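Local coordinates for hydrogenase expression/formation protein (HypB) (Archaeoglobus fulgidus, PDB 2WSM) that probably binds and hydrolyses GTP and handles nickel while helping to mature hydrogenase, at residues A18-R22 against D127-R133; K59-G65 against I81-I86. All coordinates share one frame; numbering follows the deposited sequence.

Contact 1 (A18-R22 against D127-R133); sequences AEKNR and DLGENYR
Arg22, on helix 12-28, meets Asp127 in an end-on, two-pronged salt bridge that fastens the N-terminal helix to the loop leading into strand 132-138 of the P-loop NTPase core. Arg22 NH2 reaches Asp127 OD2 at 2.9 Å on its syn lone pair, and NH1 reaches OD1 at 3.1 Å from somewhat out of the carboxylate plane; the guanidinium and carboxylate planes stand 32° apart. NH2 also donates to the backbone Glu130 O, and a water bridges Arg22 NE to the same oxygen. An arginine suits the place because its several N-H groups can serve a carboxylate, a carbonyl and a water together. Its CG lies anti to the backbone N (chi1 -175°), and a bend at chi3 swings the guanidinium over Gly129, whose CA lies beneath one face.

Glycine fits at 129 for two reasons: its phi is positive, and Ala18 O comes within 3.4 Å of Gly129 CA, a closeness that suits a residue without a side chain. Ala18 is small enough to let the loop approach, its CB resting 3.5 Å from Asp127 O. One turn along, Asn21 ND2 donates to Leu128 O and also to Ala96 O, so the amide joins helix 12-28 to two neighbours.

Behind the first shell, Asp127 OD2 closes an Asx turn by accepting Gly129 N, and Glu130 OE2 accepts Leu128 N. Arg133 NH1 pairs with Glu130 OE1, which also receives Asn34 ND2 from the central strand 31-37. Asp127 OD2 and Glu130 OE2, two acceptors, lie 3.2 Å apart without bonding; the two arginines probably offset this, so both acids are plausibly ionised. Glu130 CG lies over the centre of the Arg133 guanidinium, 3.5 Å above its plane.

Contact 2 (K59-G65 against I81-I86); sequences KIGAMLG and IKAEAI
Strands 60-64 and 82-85 pair in parallel at one border of the sheet of this P-loop NTPase fold, as the two strands of a beta-alpha-beta unit whose crossover carries helix 70-77. Their short axes run 4.9 Å apart and differ by 7° in direction. Ala62 lies beside Ala83 and Leu64 beside Ala85, and the bonds run as parallel pairing requires: Ala62 N donates to Lys82 O, Ala62 O accepts Glu84 N, Leu64 N donates to Glu84 O at 3.0 Å, and Leu64 O accepts Ile86 N. The last donor sits 46° above the carbonyl plane, and Leu64 O takes a second bond from a water that also donates to Ile86 O.

Beyond the end of strand 82-85, the Ile86 side chain reaches across to Met63. With CG1 anti to the carbonyl carbon (chi1 -60°), it brings CD1 to 3.4 Å from Met63 CB, tighter than ordinary van der Waals contact, while Met63 CE lies near Ile86 CG1. The long, unbranched methionine and the branched isoleucine cross at about a right angle. At the other end, Ile81 lays CG1 against Ile60 O, 3.5 Å away.

Two lysines meet there: Lys59 NZ and Lys82 NZ approach to 3.0 Å, two donors that do not bond. Both ammonium groups gather round Asp108, whose OD1 forms a salt bridge with Lys82 NZ and a long, weak ion pair with Lys59 NZ. Glu84, on the Met63 face, pairs with Arg102.

On the other face Ala83, Ala85 and Leu64 meet helix 70-77; alanine keeps that approach close, while Ile60 and Ile81 pack on helix 43-54. Strand 111-118 borders 60-64 on its far side, leaving 82-85 outermost within the chain.

From the N terminus, helix 12-28 comes first and then strand 31-37 enters the sheet. The chain passes on through helix 43-54 to strand 60-64, over through helix 70-77, and back beside it at strand 82-85, which closes the short loop of contact 2. It continues through helix 96-100 and strand 111-118 before residues 127-133 come back to the first helix, completing the much longer loop of contact 1. The shorter loop thus lies wholly within the longer. Contact 1 brings the first helix to the sheet's middle strands, while contact 2 adds the outermost strand. Centres about 16 Å apart, they meet different parts of one parallel sheet without touching.

Contact 1 (A18-R22 against D127-R133)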
loop_
_atom_site.group_PDB
_atom_site.type_symbol
_atom_site.label_atom_id
_atom_site.label_comp_id
_atom_site.label_asym_id
_atom_site.label_seq_id
_atom_site.Cartn_x
_atom_site.Cartn_y
_atom_site.Cartn_z
ATOM N N ALA A 18 -5.618 13.014 -11.548
ATOM C CA ALA A 18 -5.653 11.771 -12.318
ATOM C C ALA A 18 -6.485 11.910 -13.590
ATOM O O ALA A 18 -6.125 11.377 -14.643
ATOM C CB ALA A 18 -6.171 10.632 -11.468
ATOM N N GLU A 19 -7.601 12.624 -13.485
ATOM C CA GLU A 19 -8.476 12.870 -14.623
ATOM C C GLU A 19 -7.776 13.760 -15.638
ATOM O O GLU A 19 -7.905 13.556 -16.847
ATOM C CB GLU A 19 -9.781 13.532 -14.163
ATOM C CG GLU A 19 -10.661 14.044 -15.308
ATOM C CD GLU A 19 -11.760 15.005 -14.840
ATOM O OE1 GLU A 19 -11.697 15.494 -13.686
ATOM O OE2 GLU A 19 -12.686 15.281 -15.638
ATOM N N LYS A 20 -7.029 14.744 -15.145
ATOM C CA LYS A 20 -6.289 15.640 -16.032
ATOM C C LYS A 20 -5.172 14.903 -16.769
ATOM O O LYS A 20 -4.950 15.125 -17.966
ATOM C CB LYS A 20 -5.718 16.831 -15.259
ATOM C CG LYS A 20 -6.770 17.790 -14.731
ATOM C CD LYS A 20 -6.216 18.617 -13.585
ATOM C CE LYS A 20 -5.394 19.794 -14.089
ATOM N NZ LYS A 20 -6.246 20.998 -14.319
ATOM N N ASN A 21 -4.474 14.024 -16.054
ATOM C CA ASN A 21 -3.421 13.229 -16.666
ATOM C C ASN A 21 -4.006 12.345 -17.758
ATOM O O ASN A 21 -3.424 12.205 -18.838
ATOM C CB ASN A 21 -2.671 12.396 -15.622
ATOM C CG ASN A 21 -1.877 13.257 -14.645
ATOM O OD1 ASN A 21 -1.701 14.459 -14.858
ATOM N ND2 ASN A 21 -1.405 12.645 -13.563
ATOM N N ARG A 22 -5.173 11.775 -17.475
ATOM C CA ARG A 22 -5.856 10.889 -18.417
ATOM C C ARG A 22 -6.304 11.647 -19.672
ATOM O O ARG A 22 -6.088 11.191 -20.795
ATOM C CB ARG A 22 -7.040 10.199 -17.729
ATOM C CG ARG A 22 -7.747 9.157 -18.577
ATOM C CD ARG A 22 -8.635 8.238 -17.727
ATOM N NE ARG A 22 -7.855 7.229 -17.008
ATOM C CZ ARG A 22 -7.598 7.258 -15.701
ATOM N NH1 ARG A 22 -8.066 8.242 -14.949
ATOM N NH2 ARG A 22 -6.874 6.295 -15.145
ATOM N N ASP A 127 -4.634 6.270 -8.484
ATOM C CA ASP A 127 -4.806 6.386 -9.921
ATOM C C ASP A 127 -3.809 7.420 -10.456
ATOM O O ASP A 127 -3.797 8.559 -10.014
ATOM C CB ASP A 127 -6.244 6.825 -10.219
ATOM C CG ASP A 127 -6.588 6.775 -11.694
ATOM O OD1 ASP A 127 -7.684 7.247 -12.047
ATOM O OD2 ASP A 127 -5.778 6.266 -12.498
ATOM N N LEU A 128 -2.964 7.021 -11.396
ATOM C CA LEU A 128 -2.018 7.958 -11.987
ATOM C C LEU A 128 -2.619 8.640 -13.213
ATOM O O LEU A 128 -2.117 9.667 -13.672
ATOM C CB LEU A 128 -0.719 7.237 -12.370
ATOM C CG LEU A 128 -0.006 6.483 -11.241
ATOM C CD1 LEU A 128 1.323 5.925 -11.719
ATOM C CD2 LEU A 128 0.191 7.389 -10.029
ATOM N N GLY A 129 -3.698 8.059 -13.733
ATOM C CA GLY A 129 -4.312 8.524 -14.960
ATOM C C GLY A 129 -3.939 7.597 -16.095
ATOM O O GLY A 129 -4.154 7.905 -17.268
ATOM N N GLU A 130 -3.383 6.446 -15.730
ATOM C CA GLU A 130 -2.871 5.475 -16.691
ATOM C C GLU A 130 -3.952 4.692 -17.451
ATOM O O GLU A 130 -5.086 4.567 -16.999
ATOM C CB GLU A 130 -1.928 4.496 -15.984
ATOM C CG GLU A 130 -2.614 3.513 -15.065
ATOM C CD GLU A 130 -2.810 4.037 -13.649
ATOM O OE1 GLU A 130 -2.887 3.212 -12.722
ATOM O OE2 GLU A 130 -2.895 5.263 -13.451
ATOM N N ASN A 131 -3.571 4.173 -18.612
ATOM C CA ASN A 131 -4.417 3.290 -19.413
ATOM C C ASN A 131 -4.460 1.842 -18.890
ATOM O O ASN A 131 -5.511 1.201 -18.899
ATOM C CB ASN A 131 -3.940 3.277 -20.876
ATOM C CG ASN A 131 -3.897 4.664 -21.496
ATOM O OD1 ASN A 131 -3.172 5.552 -21.033
ATOM N ND2 ASN A 131 -4.666 4.854 -22.564
ATOM N N TYR A 132 -3.314 1.323 -18.459
ATOM C CA TYR A 132 -3.220 -0.057 -17.992
ATOM C C TYR A 132 -2.316 -0.222 -16.777
ATOM O O TYR A 132 -1.357 0.518 -16.589
ATOM C CB TYR A 132 -2.735 -0.979 -19.117
ATOM C CG TYR A 132 -3.639 -0.941 -20.317
ATOM C CD1 TYR A 132 -3.438 -0.007 -21.329
ATOM C CD2 TYR A 132 -4.711 -1.817 -20.430
ATOM C CE1 TYR A 132 -4.275 0.048 -22.424
ATOM C CE2 TYR A 132 -5.558 -1.773 -21.523
ATOM C CZ TYR A 132 -5.333 -0.835 -22.516
ATOM O OH TYR A 132 -6.162 -0.781 -23.610
ATOM N N ARG A 133 -2.632 -1.217 -15.964
ATOM C CA ARG A 133 -1.848 -1.530 -14.785
ATOM C C ARG A 133 -1.191 -2.893 -14.963
ATOM O O ARG A 133 -1.851 -3.881 -15.286
ATOM C CB ARG A 133 -2.747 -1.548 -13.550
ATOM C CG ARG A 133 -3.089 -0.171 -12.989
ATOM C CD ARG A 133 -4.597 0.005 -12.790
ATOM N NE ARG A 133 -5.191 0.568 -14.004
ATOM C CZ ARG A 133 -5.640 1.816 -14.116
ATOM N NH1 ARG A 133 -5.602 2.643 -13.076
ATOM N NH2 ARG A 133 -6.148 2.233 -15.267
HETATM O O HOH W 1 -7.057 5.684 -18.874
#

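Contact 2 (K59-G65 against I81-I86)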
loop_
_atom_site.group_PDB
_atom_site.type_symbol
_atom_site.label_atom_id
_atom_site.label_comp_id
_atom_site.label_asym_id
_atom_site.label_seq_id
_atom_site.Cartn_x
_atom_site.Cartn_y
_atom_site.Cartn_z
ATOM N N LYS A 59 7.663 4.935 -30.489
ATOM C CA LYS A 59 8.280 5.974 -29.668
ATOM C C LYS A 59 7.923 5.801 -28.189
ATOM O O LYS A 59 6.768 5.952 -27.797
ATOM C CB LYS A 59 7.868 7.366 -30.155
ATOM C CG LYS A 59 8.547 8.511 -29.420
ATOM C CD LYS A 59 10.012 8.643 -29.831
ATOM C CE LYS A 59 10.612 9.960 -29.345
ATOM N NZ LYS A 59 10.806 9.976 -27.864
ATOM N N ILE A 60 8.928 5.502 -27.375
ATOM C CA ILE A 60 8.710 5.151 -25.975
ATOM C C ILE A 60 9.302 6.163 -25.004
ATOM O O ILE A 60 10.444 6.605 -25.167
ATOM C CB ILE A 60 9.325 3.771 -25.662
ATOM C CG1 ILE A 60 8.634 2.684 -26.480
ATOM C CG2 ILE A 60 9.240 3.462 -24.171
ATOM C CD1 ILE A 60 9.376 1.357 -26.486
ATOM N N GLY A 61 8.519 6.522 -23.989
ATOM C CA GLY A 61 9.013 7.307 -22.877
ATOM C C GLY A 61 9.078 6.438 -21.630
ATOM O O GLY A 61 8.337 5.462 -21.497
ATOM N N ALA A 62 9.968 6.794 -20.710
ATOM C CA ALA A 62 10.102 6.059 -19.462
ATOM C C ALA A 62 10.173 6.997 -18.262
ATOM O O ALA A 62 10.984 7.918 -18.225
ATOM C CB ALA A 62 11.329 5.165 -19.510
ATOM N N MET A 63 9.307 6.753 -17.289
ATOM C CA MET A 63 9.344 7.455 -16.016
ATOM C C MET A 63 9.695 6.457 -14.920
ATOM O O MET A 63 8.915 5.551 -14.614
ATOM C CB MET A 63 7.995 8.115 -15.734
ATOM C CG MET A 63 7.594 9.131 -16.804
ATOM S SD MET A 63 6.115 10.077 -16.402
ATOM C CE MET A 63 6.683 10.972 -14.958
ATOM N N LEU A 64 10.879 6.619 -14.338
ATOM C CA LEU A 64 11.392 5.647 -13.379
ATOM C C LEU A 64 11.198 6.105 -11.944
ATOM O O LEU A 64 11.906 6.990 -11.466
ATOM C CB LEU A 64 12.869 5.358 -13.649
ATOM C CG LEU A 64 13.211 4.851 -15.049
ATOM C CD1 LEU A 64 14.699 4.612 -15.169
ATOM C CD2 LEU A 64 12.421 3.570 -15.395
ATOM N N GLY A 65 10.245 5.479 -11.262
ATOM C CA GLY A 65 9.923 5.805 -9.888
ATOM C C GLY A 65 10.624 4.963 -8.838
ATOM O O GLY A 65 10.462 5.211 -7.647
ATOM N N ILE A 81 15.931 7.437 -26.171
ATOM C CA ILE A 81 14.649 7.463 -25.478
ATOM C C ILE A 81 14.615 8.562 -24.423
ATOM O O ILE A 81 15.581 8.763 -23.687
ATOM C CB ILE A 81 14.358 6.093 -24.816
ATOM C CG1 ILE A 81 13.583 5.194 -25.777
ATOM C CG2 ILE A 81 13.588 6.255 -23.513
ATOM C CD1 ILE A 81 14.326 4.878 -27.041
ATOM N N LYS A 82 13.503 9.287 -24.361
ATOM C CA LYS A 82 13.292 10.230 -23.275
ATOM C C LYS A 82 13.074 9.448 -21.982
ATOM O O LYS A 82 12.252 8.532 -21.932
ATOM C CB LYS A 82 12.083 11.114 -23.566
ATOM C CG LYS A 82 12.177 11.901 -24.866
ATOM C CD LYS A 82 10.917 12.727 -25.106
ATOM C CE LYS A 82 11.074 13.650 -26.308
ATOM N NZ LYS A 82 11.327 12.889 -27.567
ATOM N N ALA A 83 13.815 9.805 -20.939
ATOM C CA ALA A 83 13.717 9.110 -19.664
ATOM C C ALA A 83 14.026 10.050 -18.513
ATOM O O ALA A 83 14.730 11.047 -18.685
ATOM C CB ALA A 83 14.656 7.928 -19.636
ATOM N N GLU A 84 13.507 9.733 -17.335
ATOM C CA GLU A 84 13.803 10.547 -16.165
ATOM C C GLU A 84 13.381 9.891 -14.859
ATOM O O GLU A 84 12.376 9.176 -14.799
ATOM C CB GLU A 84 13.150 11.921 -16.290
ATOM C CG GLU A 84 11.643 11.887 -16.298
ATOM C CD GLU A 84 11.052 13.272 -16.362
ATOM O OE1 GLU A 84 11.726 14.175 -16.908
ATOM O OE2 GLU A 84 9.919 13.458 -15.861
ATOM N N ALA A 85 14.180 10.131 -13.824
ATOM C CA ALA A 85 13.844 9.715 -12.481
ATOM C C ALA A 85 12.676 10.556 -12.003
ATOM O O ALA A 85 12.633 11.759 -12.237
ATOM C CB ALA A 85 15.040 9.891 -11.547
ATOM N N ILE A 86 11.712 9.911 -11.360
ATOM C CA ILE A 86 10.650 10.626 -10.679
ATOM C C ILE A 86 11.096 10.811 -9.244
ATOM O O ILE A 86 11.534 9.853 -8.604
ATOM C CB ILE A 86 9.336 9.831 -10.694
ATOM C CG1 ILE A 86 8.889 9.573 -12.133
ATOM C CG2 ILE A 86 8.244 10.570 -9.912
ATOM C CD1 ILE A 86 8.101 8.298 -12.295
HETATM O O HOH W 2 13.411 7.799 -8.917
#